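PDB 5FN8: receptor-type tyrosine-protein phosphatase C from Rattus norvegicus, which is a transmembrane receptor tyrosine phosphatase, here part of its extracellular region, that is probably required for T-cell activation through the antigen receptor. Local coordinates for residues B[108-120]-B[149-161]. Residues are numbered along the deposited sequence; the frame is centred on the assembly and turned at random.
Sequences RASDNSINVTCNS and TCKFVVDNLYYST. With NAG (2-acetamido-2-deoxy-beta-D-glucopyranose), chain I.
Asn112 rides on the ring of Tyr159: its CB sits over one face, 4.0 Å from the ring centroid, and the side-chain amide lies almost parallel to the ring, 7° between planes. With CG between the backbone N and the carbonyl carbon (chi1 71°), ND2 reaches back to Leu157 O in a weak hydrogen bond. Asp111 closes on the same ring from its edge, CB in plane and 3.4 Å from Tyr159 CE1. Just inside, Leu157 N bonds to Asn112 O, one water bridges Asn112 OD1 and Asn156 N, and Ser113 OG butts against Asp155 CB at 3.4 Å. Strands 114-119 and 151-154 then run antiparallel, as the middle and an outer strand of the three-stranded sheet of this fibronectin type III domain, with paired bonds at Ile114/Val154 and Val116/Phe152. On the inward face, Ile114 crosses Leu157 at about a right angle, CG1 pressed on Leu157 CD1 at 3.8 Å; next along, Val116 turns its CG2 methyl to Val154 CG2, 4.5 Å away, and its CB to Phe152 CB. Phe165 of the opposing sheet packs on Ile114 and Val116; Leu133 meets Phe152. The other face carries Asn115, N-glycosylated through ND2, with Val153 alongside pointing the same way and Asn115 OD1 3.5 Å from Val153 CB. Beyond the last bridged pair, Thr117 with Lys151, the Cys118-Cys150 disulfide (chi3 115°) ties the segments covalently, beside a bond from Cys118 N to Cys150 O at 3.2 Å.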
ATOM      1  N   ARG B 108       7.412 -24.213 -20.159  1.00 98.45           N
ATOM      2  CA  ARG B 108       8.457 -25.169 -20.552  1.00 99.21           C
ATOM      3  C   ARG B 108       9.683 -24.431 -21.106  1.00102.70           C
ATOM      4  O   ARG B 108       9.554 -23.661 -22.054  1.00104.31           O
ATOM      5  CB  ARG B 108       7.937 -26.195 -21.565  1.00101.17           C
ATOM      6  CG  ARG B 108       7.989 -27.630 -21.051  1.00113.49           C
ATOM      7  CD  ARG B 108       6.929 -28.517 -21.691  1.00129.74           C
ATOM      8  NE  ARG B 108       5.575 -28.160 -21.261  1.00141.82           N
ATOM      9  CZ  ARG B 108       4.451 -28.559 -21.854  1.00159.43           C
ATOM     10  NH1 ARG B 108       4.507 -29.352 -22.920  1.00146.06           N
ATOM     11  NH2 ARG B 108       3.272 -28.168 -21.396  1.00150.11           N
ATOM     12  N   ALA B 109      10.856 -24.623 -20.472  1.00 96.62           N
ATOM     13  CA  ALA B 109      12.114 -23.998 -20.888  1.00 96.32           C
ATOM     14  C   ALA B 109      12.833 -24.872 -21.916  1.00100.59           C
ATOM     15  O   ALA B 109      13.479 -24.346 -22.822  1.00101.56           O
ATOM     16  CB  ALA B 109      13.011 -23.730 -19.686  1.00 95.19           C
ATOM     17  N   SER B 110      12.702 -26.206 -21.758  1.00 95.95           N
ATOM     18  CA  SER B 110      13.250 -27.278 -22.590  1.00 96.97           C
ATOM     19  C   SER B 110      12.359 -28.536 -22.420  1.00101.74           C
ATOM     20  O   SER B 110      11.224 -28.421 -21.940  1.00 98.74           O
ATOM     21  CB  SER B 110      14.717 -27.550 -22.234  1.00 97.85           C
ATOM     22  OG  SER B 110      14.931 -28.726 -21.469  1.00 97.06           O
ATOM     23  N   ASP B 111      12.862 -29.719 -22.829  1.00102.72           N
ATOM     24  CA  ASP B 111      12.147 -30.997 -22.738  1.00103.91           C
ATOM     25  C   ASP B 111      11.908 -31.423 -21.272  1.00105.48           C
ATOM     26  O   ASP B 111      10.798 -31.849 -20.931  1.00105.33           O
ATOM     27  CB  ASP B 111      12.910 -32.093 -23.516  1.00109.31           C
ATOM     28  CG  ASP B 111      13.023 -31.889 -25.029  1.00124.02           C
ATOM     29  OD1 ASP B 111      13.256 -30.732 -25.461  1.00124.53           O
ATOM     30  OD2 ASP B 111      12.939 -32.898 -25.777  1.00131.04           O
ATOM     31  N   ASN B 112      12.941 -31.273 -20.411  1.00 99.06           N
ATOM     32  CA  ASN B 112      12.894 -31.628 -18.986  1.00 95.47           C
ATOM     33  C   ASN B 112      13.184 -30.403 -18.033  1.00 94.74           C
ATOM     34  O   ASN B 112      13.626 -30.587 -16.895  1.00 92.43           O
ATOM     35  CB  ASN B 112      13.863 -32.798 -18.735  1.00 93.73           C
ATOM     36  CG  ASN B 112      15.345 -32.468 -18.820  1.00112.19           C
ATOM     37  OD1 ASN B 112      15.767 -31.402 -19.301  1.00105.99           O
ATOM     38  ND2 ASN B 112      16.176 -33.392 -18.343  1.00101.33           N
ATOM     39  N   SER B 113      12.942 -29.172 -18.536  1.00 90.09           N
ATOM     40  CA  SER B 113      13.206 -27.875 -17.900  1.00 87.91           C
ATOM     41  C   SER B 113      11.919 -27.015 -17.861  1.00 89.44           C
ATOM     42  O   SER B 113      11.213 -26.946 -18.868  1.00 90.45           O
ATOM     43  CB  SER B 113      14.288 -27.146 -18.701  1.00 93.01           C
ATOM     44  OG  SER B 113      15.062 -26.204 -17.980  1.00102.09           O
ATOM     45  N   ILE B 114      11.629 -26.368 -16.705  1.00 81.86           N
ATOM     46  CA  ILE B 114      10.465 -25.495 -16.447  1.00 79.04           C
ATOM     47  C   ILE B 114      10.941 -24.174 -15.870  1.00 80.63           C
ATOM     48  O   ILE B 114      11.773 -24.146 -14.969  1.00 77.68           O
ATOM     49  CB  ILE B 114       9.407 -26.148 -15.471  1.00 80.32           C
ATOM     50  CG1 ILE B 114       8.856 -27.535 -15.918  1.00 81.29           C
ATOM     51  CG2 ILE B 114       8.294 -25.176 -14.989  1.00 78.11           C
ATOM     52  CD1 ILE B 114       8.283 -27.653 -17.247  1.00 90.23           C
ATOM     53  N   ASN B 115      10.384 -23.083 -16.370  1.00 80.00           N
ATOM     54  CA  ASN B 115      10.661 -21.729 -15.891  1.00 79.13           C
ATOM     55  C   ASN B 115       9.435 -21.256 -15.101  1.00 78.76           C
ATOM     56  O   ASN B 115       8.294 -21.467 -15.548  1.00 77.05           O
ATOM     57  CB  ASN B 115      10.972 -20.781 -17.063  1.00 85.78           C
ATOM     58  CG  ASN B 115      12.429 -20.657 -17.462  1.00122.96           C
ATOM     59  OD1 ASN B 115      13.281 -21.499 -17.123  1.00114.64           O
ATOM     60  ND2 ASN B 115      12.703 -19.573 -18.204  1.00130.21           N
ATOM     61  N   VAL B 116       9.676 -20.700 -13.882  1.00 72.68           N
ATOM     62  CA  VAL B 116       8.635 -20.205 -12.985  1.00 69.91           C
ATOM     63  C   VAL B 116       8.889 -18.711 -12.693  1.00 74.31           C
ATOM     64  O   VAL B 116      10.000 -18.335 -12.343  1.00 75.08           O
ATOM     65  CB  VAL B 116       8.456 -21.062 -11.688  1.00 71.29           C
ATOM     66  CG1 VAL B 116       7.264 -20.562 -10.853  1.00 69.09           C
ATOM     67  CG2 VAL B 116       8.291 -22.546 -12.008  1.00 71.54           C
ATOM     68  N   THR B 117       7.870 -17.867 -12.892  1.00 71.55           N
ATOM     69  CA  THR B 117       7.951 -16.412 -12.687  1.00 70.63           C
ATOM     70  C   THR B 117       6.725 -15.925 -11.964  1.00 71.33           C
ATOM     71  O   THR B 117       5.648 -16.504 -12.088  1.00 70.17           O
ATOM     72  CB  THR B 117       8.108 -15.639 -14.013  1.00 81.52           C
ATOM     73  OG1 THR B 117       7.039 -16.001 -14.890  1.00 87.05           O
ATOM     74  CG2 THR B 117       9.459 -15.876 -14.689  1.00 81.57           C
ATOM     75  N   CYS B 118       6.891 -14.870 -11.198  1.00 67.27           N
ATOM     76  CA  CYS B 118       5.800 -14.257 -10.468  1.00 67.74           C
ATOM     77  C   CYS B 118       6.210 -12.856 -10.090  1.00 69.95           C
ATOM     78  O   CYS B 118       7.376 -12.469 -10.255  1.00 70.30           O
ATOM     79  CB  CYS B 118       5.399 -15.083  -9.240  1.00 68.72           C
ATOM     80  SG  CYS B 118       6.461 -14.836  -7.783  1.00 72.09           S
ATOM     81  N   ASN B 119       5.250 -12.098  -9.571  1.00 64.94           N
ATOM     82  CA  ASN B 119       5.505 -10.756  -9.093  1.00 64.49           C
ATOM     83  C   ASN B 119       5.152 -10.715  -7.627  1.00 67.10           C
ATOM     84  O   ASN B 119       4.388 -11.550  -7.136  1.00 66.60           O
ATOM     85  CB  ASN B 119       4.702  -9.726  -9.887  1.00 66.10           C
ATOM     86  CG  ASN B 119       4.957  -9.758 -11.371  1.00 83.64           C
ATOM     87  OD1 ASN B 119       4.053 -10.019 -12.169  1.00 77.78           O
ATOM     88  ND2 ASN B 119       6.197  -9.509 -11.773  1.00 76.84           N
ATOM     89  N   SER B 120       5.710  -9.742  -6.941  1.00 62.94           N
ATOM     90  CA  SER B 120       5.533  -9.477  -5.524  1.00 62.21           C
ATOM     91  C   SER B 120       4.066  -9.478  -5.062  1.00 68.32           C
ATOM     92  O   SER B 120       3.199  -9.055  -5.833  1.00 70.08           O
ATOM     93  CB  SER B 120       6.153  -8.120  -5.204  1.00 63.19           C
ATOM     94  OG  SER B 120       6.015  -7.763  -3.840  1.00 68.21           O
ATOM     95  N   THR B 149      14.610 -12.826  -6.274  1.00 66.25           N
ATOM     96  CA  THR B 149      13.803 -12.600  -7.475  1.00 66.56           C
ATOM     97  C   THR B 149      12.970 -13.825  -7.802  1.00 71.60           C
ATOM     98  O   THR B 149      13.445 -14.961  -7.725  1.00 73.22           O
ATOM     99  CB  THR B 149      14.693 -12.200  -8.685  1.00 75.01           C
ATOM    100  OG1 THR B 149      15.649 -13.230  -8.916  1.00 87.89           O
ATOM    101  CG2 THR B 149      15.448 -10.903  -8.466  1.00 67.24           C
ATOM    102  N   CYS B 150      11.747 -13.598  -8.221  1.00 69.01           N
ATOM    103  CA  CYS B 150      10.830 -14.662  -8.566  1.00 68.79           C
ATOM    104  C   CYS B 150      10.982 -15.077 -10.003  1.00 75.98           C
ATOM    105  O   CYS B 150      10.049 -14.964 -10.798  1.00 76.93           O
ATOM    106  CB  CYS B 150       9.397 -14.285  -8.223  1.00 68.68           C
ATOM    107  SG  CYS B 150       8.262 -15.692  -8.203  1.00 73.41           S
ATOM    108  N   LYS B 151      12.182 -15.585 -10.331  1.00 73.67           N
ATOM    109  CA  LYS B 151      12.547 -16.118 -11.630  1.00 74.62           C
ATOM    110  C   LYS B 151      13.393 -17.379 -11.380  1.00 76.18           C
ATOM    111  O   LYS B 151      14.583 -17.314 -11.029  1.00 74.89           O
ATOM    112  CB  LYS B 151      13.249 -15.070 -12.526  1.00 80.11           C
ATOM    113  CG  LYS B 151      14.378 -14.264 -11.863  1.00111.40           C
ATOM    114  CD  LYS B 151      15.450 -13.810 -12.870  1.00130.07           C
ATOM    115  CE  LYS B 151      16.649 -13.174 -12.194  1.00138.34           C
ATOM    116  NZ  LYS B 151      17.647 -12.675 -13.182  1.00146.81           N
ATOM    117  N   PHE B 152      12.723 -18.532 -11.471  1.00 70.23           N
ATOM    118  CA  PHE B 152      13.319 -19.842 -11.206  1.00 68.25           C
ATOM    119  C   PHE B 152      13.403 -20.649 -12.448  1.00 73.52           C
ATOM    120  O   PHE B 152      12.432 -20.731 -13.200  1.00 74.21           O
ATOM    121  CB  PHE B 152      12.486 -20.636 -10.181  1.00 67.38           C
ATOM    122  CG  PHE B 152      12.203 -19.927  -8.876  1.00 65.60           C
ATOM    123  CD1 PHE B 152      13.088 -20.024  -7.807  1.00 66.62           C
ATOM    124  CD2 PHE B 152      11.035 -19.182  -8.704  1.00 63.12           C
ATOM    125  CE1 PHE B 152      12.823 -19.363  -6.599  1.00 64.68           C
ATOM    126  CE2 PHE B 152      10.761 -18.548  -7.483  1.00 63.31           C
ATOM    127  CZ  PHE B 152      11.663 -18.633  -6.448  1.00 61.38           C
ATOM    128  N   VAL B 153      14.551 -21.286 -12.647  1.00 71.99           N
ATOM    129  CA  VAL B 153      14.787 -22.218 -13.749  1.00 73.65           C
ATOM    130  C   VAL B 153      14.971 -23.586 -13.091  1.00 76.82           C
ATOM    131  O   VAL B 153      15.881 -23.767 -12.282  1.00 75.81           O
ATOM    132  CB  VAL B 153      15.886 -21.800 -14.778  1.00 79.10           C
ATOM    133  CG1 VAL B 153      17.042 -21.059 -14.117  1.00 78.53           C
ATOM    134  CG2 VAL B 153      16.383 -22.999 -15.598  1.00 81.03           C
ATOM    135  N   VAL B 154      14.004 -24.482 -13.342  1.00 74.06           N
ATOM    136  CA  VAL B 154      13.886 -25.818 -12.751  1.00 73.88           C
ATOM    137  C   VAL B 154      14.208 -26.833 -13.818  1.00 83.15           C
ATOM    138  O   VAL B 154      13.354 -27.198 -14.629  1.00 84.14           O
ATOM    139  CB  VAL B 154      12.482 -26.061 -12.116  1.00 74.71           C
ATOM    140  CG1 VAL B 154      12.458 -27.350 -11.318  1.00 73.84           C
ATOM    141  CG2 VAL B 154      12.018 -24.877 -11.252  1.00 71.80           C
ATOM    142  N   ASP B 155      15.450 -27.297 -13.818  1.00 82.93           N
ATOM    143  CA  ASP B 155      15.915 -28.237 -14.826  1.00 85.14           C
ATOM    144  C   ASP B 155      16.215 -29.648 -14.301  1.00 89.76           C
ATOM    145  O   ASP B 155      16.032 -29.915 -13.116  1.00 88.31           O
ATOM    146  CB  ASP B 155      17.077 -27.624 -15.632  1.00 88.87           C
ATOM    147  CG  ASP B 155      18.223 -27.041 -14.826  1.00 99.14           C
ATOM    148  OD1 ASP B 155      18.704 -27.725 -13.896  1.00 98.65           O
ATOM    149  OD2 ASP B 155      18.684 -25.929 -15.172  1.00107.05           O
ATOM    150  N   ASN B 156      16.608 -30.557 -15.209  1.00 88.93           N
ATOM    151  CA  ASN B 156      16.941 -31.955 -14.929  1.00 89.79           C
ATOM    152  C   ASN B 156      15.788 -32.762 -14.279  1.00 91.82           C
ATOM    153  O   ASN B 156      16.010 -33.580 -13.367  1.00 93.27           O
ATOM    154  CB  ASN B 156      18.308 -32.100 -14.206  1.00 90.18           C
ATOM    155  CG  ASN B 156      19.469 -31.366 -14.871  1.00117.65           C
ATOM    156  OD1 ASN B 156      19.613 -31.331 -16.104  1.00116.82           O
ATOM    157  ND2 ASN B 156      20.344 -30.775 -14.062  1.00106.80           N
ATOM    158  N   LEU B 157      14.556 -32.543 -14.790  1.00 83.92           N
ATOM    159  CA  LEU B 157      13.353 -33.250 -14.340  1.00 81.46           C
ATOM    160  C   LEU B 157      13.140 -34.504 -15.206  1.00 87.79           C
ATOM    161  O   LEU B 157      13.847 -34.688 -16.202  1.00 89.45           O
ATOM    162  CB  LEU B 157      12.109 -32.326 -14.424  1.00 79.33           C
ATOM    163  CG  LEU B 157      12.125 -30.994 -13.656  1.00 80.72           C
ATOM    164  CD1 LEU B 157      11.066 -30.082 -14.185  1.00 80.75           C
ATOM    165  CD2 LEU B 157      11.880 -31.190 -12.157  1.00 78.67           C
ATOM    166  N   TYR B 158      12.181 -35.376 -14.831  1.00 84.08           N
ATOM    167  CA  TYR B 158      11.860 -36.563 -15.637  1.00 85.38           C
ATOM    168  C   TYR B 158      11.033 -36.089 -16.844  1.00 90.63           C
ATOM    169  O   TYR B 158      10.396 -35.029 -16.762  1.00 87.40           O
ATOM    170  CB  TYR B 158      11.162 -37.656 -14.810  1.00 85.90           C
ATOM    171  CG  TYR B 158      12.045 -38.279 -13.739  1.00 87.69           C
ATOM    172  CD1 TYR B 158      13.188 -38.998 -14.080  1.00 92.72           C
ATOM    173  CD2 TYR B 158      11.694 -38.217 -12.394  1.00 85.99           C
ATOM    174  CE1 TYR B 158      13.982 -39.607 -13.104  1.00 94.77           C
ATOM    175  CE2 TYR B 158      12.493 -38.801 -11.409  1.00 86.67           C
ATOM    176  CZ  TYR B 158      13.626 -39.510 -11.769  1.00 98.27           C
ATOM    177  OH  TYR B 158      14.405 -40.109 -10.799  1.00 98.46           O
ATOM    178  N   TYR B 159      11.103 -36.840 -17.966  1.00 91.20           N
ATOM    179  CA  TYR B 159      10.558 -36.505 -19.288  1.00 93.75           C
ATOM    180  C   TYR B 159       9.058 -36.372 -19.544  1.00103.00           C
ATOM    181  O   TYR B 159       8.670 -35.495 -20.341  1.00105.64           O
ATOM    182  CB  TYR B 159      11.255 -37.285 -20.418  1.00 96.91           C
ATOM    183  CG  TYR B 159      12.583 -36.664 -20.789  1.00 98.16           C
ATOM    184  CD1 TYR B 159      12.641 -35.466 -21.503  1.00 99.59           C
ATOM    185  CD2 TYR B 159      13.783 -37.225 -20.359  1.00 99.46           C
ATOM    186  CE1 TYR B 159      13.863 -34.874 -21.828  1.00100.38           C
ATOM    187  CE2 TYR B 159      15.011 -36.640 -20.675  1.00101.48           C
ATOM    188  CZ  TYR B 159      15.046 -35.457 -21.406  1.00108.35           C
ATOM    189  OH  TYR B 159      16.243 -34.845 -21.709  1.00108.92           O
ATOM    190  N   SER B 160       8.216 -37.235 -18.953  1.00 98.90           N
ATOM    191  CA  SER B 160       6.769 -37.111 -19.196  1.00 98.61           C
ATOM    192  C   SER B 160       6.077 -37.205 -17.855  1.00100.77           C
ATOM    193  O   SER B 160       5.346 -38.154 -17.567  1.00101.10           O
ATOM    194  CB  SER B 160       6.281 -38.163 -20.194  1.00104.05           C
ATOM    195  OG  SER B 160       6.522 -37.759 -21.532  1.00112.03           O
ATOM    196  N   THR B 161       6.368 -36.215 -17.006  1.00 94.95           N
ATOM    197  CA  THR B 161       5.895 -36.194 -15.630  1.00 92.04           C
ATOM    198  C   THR B 161       5.109 -34.934 -15.281  1.00 93.34           C
ATOM    199  O   THR B 161       5.435 -33.834 -15.743  1.00 92.46           O
ATOM    200  CB  THR B 161       7.095 -36.500 -14.703  1.00 98.53           C
ATOM    201  OG1 THR B 161       7.756 -37.689 -15.174  1.00101.10           O
ATOM    202  CG2 THR B 161       6.699 -36.668 -13.231  1.00 94.19           C
TER
HETATM  203  C1  NAG I1190      14.010 -19.255 -18.701  1.00122.48           C
HETATM  204  C2  NAG I1190      13.942 -18.768 -20.150  1.00123.53           C
HETATM  205  C3  NAG I1190      15.387 -18.514 -20.583  1.00124.71           C
HETATM  206  C4  NAG I1190      16.023 -17.437 -19.707  1.00125.49           C
HETATM  207  C5  NAG I1190      15.882 -17.782 -18.224  1.00125.19           C
HETATM  208  C6  NAG I1190      16.220 -16.623 -17.311  1.00125.45           C
HETATM  209  C7  NAG I1190      12.028 -19.585 -21.482  1.00121.32           C
HETATM  210  C8  NAG I1190      11.475 -20.752 -22.237  1.00121.30           C
HETATM  211  N2  NAG I1190      13.291 -19.722 -21.033  1.00123.10           N
HETATM  212  O3  NAG I1190      15.423 -18.113 -21.949  1.00124.56           O
HETATM  213  O4  NAG I1190      17.401 -17.287 -20.040  1.00125.88           O
HETATM  214  O5  NAG I1190      14.523 -18.158 -17.928  1.00124.41           O
HETATM  215  O6  NAG I1190      16.130 -16.968 -15.931  1.00124.64           O
HETATM  216  O7  NAG I1190      11.363 -18.571 -21.278  1.00119.23           O
HETATM  217  O   HOH W   1      17.226 -29.685 -18.001  1.00 87.42           O